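Local coordinates for protein adenosylmethionine-8-amino-7-oxononanoate aminotransferase (Methanocaldococcus jannaschii, PDB 6ZHK) that probably transfers the amino group of S-adenosyl-L-methionine to 7-keto-8-aminopelargonic acid in biotin biosynthesis, using pyridoxal 5'-phosphate as cofactor, at residues A241-Y246 / V436-P441. Sequence-based numbering, arbitrary orientation.
Sequences AGMIPY and VIILVP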
ATOM      1  N   ALA A 241     -10.035 -13.875 -11.909  1.00 18.26           N
ATOM      2  CA  ALA A 241     -11.181 -14.418 -12.631  1.00 22.46           C
ATOM      3  C   ALA A 241     -11.096 -15.948 -12.714  1.00 23.02           C
ATOM      4  O   ALA A 241     -12.044 -16.575 -13.167  1.00 28.89           O
ATOM      5  CB  ALA A 241     -11.316 -13.813 -14.020  1.00 18.89           C
ATOM      6  N   GLY A 242      -9.943 -16.541 -12.357  1.00 20.45           N
ATOM      7  CA  GLY A 242      -9.799 -17.987 -12.293  1.00 17.68           C
ATOM      8  C   GLY A 242      -8.717 -18.523 -13.226  1.00 20.50           C
ATOM      9  O   GLY A 242      -8.903 -19.580 -13.865  1.00 23.26           O
ATOM     10  N   MET A 243      -7.619 -17.754 -13.356  1.00 17.88           N
ATOM     11  CA  MET A 243      -6.473 -18.082 -14.170  1.00 17.17           C
ATOM     12  C   MET A 243      -6.908 -18.343 -15.599  1.00 20.77           C
ATOM     13  O   MET A 243      -6.497 -19.336 -16.179  1.00 24.30           O
ATOM     14  CB  MET A 243      -5.679 -19.289 -13.608  1.00 20.13           C
ATOM     15  CG  MET A 243      -5.180 -19.013 -12.187  1.00 15.52           C
ATOM     16  SD  MET A 243      -3.940 -17.674 -12.220  1.00 19.29           S
ATOM     17  CE  MET A 243      -4.148 -17.054 -10.536  1.00 14.13           C
ATOM     18  N   ILE A 244      -7.675 -17.413 -16.186  1.00 19.41           N
ATOM     19  CA  ILE A 244      -8.036 -17.611 -17.579  1.00 22.51           C
ATOM     20  C   ILE A 244      -7.049 -16.869 -18.478  1.00 22.63           C
ATOM     21  O   ILE A 244      -6.895 -15.665 -18.376  1.00 21.45           O
ATOM     22  CB  ILE A 244      -9.464 -17.094 -17.813  1.00 25.02           C
ATOM     23  CG1 ILE A 244     -10.427 -17.569 -16.713  1.00 28.74           C
ATOM     24  CG2 ILE A 244      -9.908 -17.506 -19.210  1.00 27.70           C
ATOM     25  CD1 ILE A 244     -11.788 -16.889 -16.744  1.00 26.38           C
ATOM     26  N   PRO A 245      -6.366 -17.546 -19.423  1.00 24.40           N
ATOM     27  CA  PRO A 245      -5.434 -16.859 -20.300  1.00 21.14           C
ATOM     28  C   PRO A 245      -6.242 -15.933 -21.213  1.00 22.29           C
ATOM     29  O   PRO A 245      -7.372 -16.240 -21.612  1.00 19.26           O
ATOM     30  CB  PRO A 245      -4.770 -17.959 -21.165  1.00 21.99           C
ATOM     31  CG  PRO A 245      -5.668 -19.169 -20.975  1.00 27.46           C
ATOM     32  CD  PRO A 245      -6.472 -18.986 -19.696  1.00 24.16           C
ATOM     33  N   TYR A 246      -5.613 -14.821 -21.590  1.00 18.99           N
ATOM     34  CA  TYR A 246      -6.046 -14.073 -22.756  1.00 20.77           C
ATOM     35  C   TYR A 246      -5.593 -14.894 -23.959  1.00 21.86           C
ATOM     36  O   TYR A 246      -4.488 -15.431 -23.922  1.00 22.54           O
ATOM     37  CB  TYR A 246      -5.215 -12.800 -22.839  1.00 21.42           C
ATOM     38  CG  TYR A 246      -5.616 -11.714 -21.875  1.00 23.60           C
ATOM     39  CD1 TYR A 246      -5.451 -11.891 -20.517  1.00 27.94           C
ATOM     40  CD2 TYR A 246      -6.116 -10.509 -22.318  1.00 28.29           C
ATOM     41  CE1 TYR A 246      -5.803 -10.909 -19.617  1.00 27.74           C
ATOM     42  CE2 TYR A 246      -6.440  -9.494 -21.426  1.00 32.83           C
ATOM     43  CZ  TYR A 246      -6.325  -9.723 -20.067  1.00 25.95           C
ATOM     44  OH  TYR A 246      -6.664  -8.788 -19.126  1.00 28.46           O
ATOM     45  N   VAL A 436     -12.978 -22.573  -8.920  1.00 20.47           N
ATOM     46  CA  VAL A 436     -11.718 -22.785  -9.605  1.00 19.32           C
ATOM     47  C   VAL A 436     -10.642 -23.144  -8.579  1.00 18.33           C
ATOM     48  O   VAL A 436     -10.312 -22.340  -7.677  1.00 18.49           O
ATOM     49  CB  VAL A 436     -11.289 -21.548 -10.430  1.00 20.98           C
ATOM     50  CG1 VAL A 436     -10.059 -21.881 -11.266  1.00 18.91           C
ATOM     51  CG2 VAL A 436     -12.411 -21.013 -11.320  1.00 19.45           C
ATOM     52  N   ILE A 437     -10.066 -24.330  -8.751  1.00 17.40           N
ATOM     53  CA  ILE A 437      -8.861 -24.715  -8.030  1.00 16.25           C
ATOM     54  C   ILE A 437      -7.739 -23.875  -8.630  1.00 16.77           C
ATOM     55  O   ILE A 437      -7.535 -23.914  -9.843  1.00 16.38           O
ATOM     56  CB  ILE A 437      -8.574 -26.232  -8.183  1.00 17.15           C
ATOM     57  CG1 ILE A 437      -9.647 -27.092  -7.502  1.00 20.45           C
ATOM     58  CG2 ILE A 437      -7.198 -26.641  -7.652  1.00 16.93           C
ATOM     59  CD1 ILE A 437      -9.778 -28.502  -8.125  1.00 21.11           C
ATOM     60  N   ILE A 438      -6.932 -23.228  -7.779  1.00 15.12           N
ATOM     61  CA  ILE A 438      -5.848 -22.394  -8.282  1.00 16.15           C
ATOM     62  C   ILE A 438      -4.527 -23.093  -7.934  1.00 16.48           C
ATOM     63  O   ILE A 438      -4.309 -23.477  -6.790  1.00 16.77           O
ATOM     64  CB  ILE A 438      -5.886 -20.991  -7.610  1.00 16.11           C
ATOM     65  CG1 ILE A 438      -7.213 -20.222  -7.784  1.00 17.79           C
ATOM     66  CG2 ILE A 438      -4.647 -20.176  -8.050  1.00 15.15           C
ATOM     67  CD1 ILE A 438      -7.560 -19.796  -9.205  1.00 18.03           C
ATOM     68  N   LEU A 439      -3.642 -23.240  -8.916  1.00 16.93           N
ATOM     69  CA  LEU A 439      -2.271 -23.693  -8.697  1.00 17.76           C
ATOM     70  C   LEU A 439      -1.328 -22.610  -9.205  1.00 18.16           C
ATOM     71  O   LEU A 439      -1.282 -22.345 -10.410  1.00 16.64           O
ATOM     72  CB  LEU A 439      -2.047 -24.960  -9.543  1.00 18.70           C
ATOM     73  CG  LEU A 439      -2.923 -26.165  -9.176  1.00 21.54           C
ATOM     74  CD1 LEU A 439      -2.522 -27.380 -10.026  1.00 22.94           C
ATOM     75  CD2 LEU A 439      -2.858 -26.493  -7.671  1.00 18.61           C
ATOM     76  N   VAL A 440      -0.596 -21.996  -8.263  1.00 17.40           N
ATOM     77  CA  VAL A 440       0.454 -21.043  -8.630  1.00 15.54           C
ATOM     78  C   VAL A 440       1.667 -21.442  -7.807  1.00 16.71           C
ATOM     79  O   VAL A 440       1.910 -20.885  -6.740  1.00 16.64           O
ATOM     80  CB  VAL A 440       0.026 -19.565  -8.404  1.00 15.71           C
ATOM     81  CG1 VAL A 440       1.162 -18.546  -8.776  1.00 13.57           C
ATOM     82  CG2 VAL A 440      -1.218 -19.302  -9.211  1.00 15.59           C
ATOM     83  N   PRO A 441       2.388 -22.507  -8.217  1.00 16.94           N
ATOM     84  CA  PRO A 441       3.459 -23.054  -7.397  1.00 18.69           C
ATOM     85  C   PRO A 441       4.704 -22.168  -7.519  1.00 17.78           C
ATOM     86  O   PRO A 441       4.861 -21.435  -8.500  1.00 15.12           O
ATOM     87  CB  PRO A 441       3.718 -24.437  -8.024  1.00 18.41           C
ATOM     88  CG  PRO A 441       3.332 -24.259  -9.473  1.00 18.41           C
ATOM     89  CD  PRO A 441       2.172 -23.276  -9.452  1.00 18.04           C
TER
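The peptide plane joining G242 to M243 turns one face to the side chains of V436 and I438. It belongs to the turn of the two-stranded hairpin 237-238/244-245, which carries a G1 beta bulge with M243 and I244 lying opposite M238, and the contact joins this turn to outer strand 436-439 of the three-stranded antiparallel sheet of this class-III aminotransferase. I438 CD1 stands over the peptide face, 4.4 Å from G242 C, whereas V436 CG1 lies on the same side but displaced toward the oxygen, 3.7 Å from G242 O. G242 O also accepts a hydrogen bond from R389 NE of strand 385-391. No hydrogen bond links the two segments; apart from the peptide of G242, the contact is made by apolar side chains. Lacking a side chain, G242 offers a bare CA to V436, with CG1 at 4.0 Å and CG2 at 4.1 Å. M243 CG, anti to the carbonyl carbon (chi1 -59°), touches I438 CD1 at 3.9 Å. A bend at chi2 (-66°) follows in the thioether chain, which crosses both I438 and V440 at about a right angle. W63 of helix 60-63 packs against M243, I438 and V440. The predicted substrate-binding R431 is nearby, its side chain about 6 Å from that of I438. At the tip of M243, methyl CE meets two methyls, I438 CG2 at 4.0 Å and V440 CG2 at 3.9 Å.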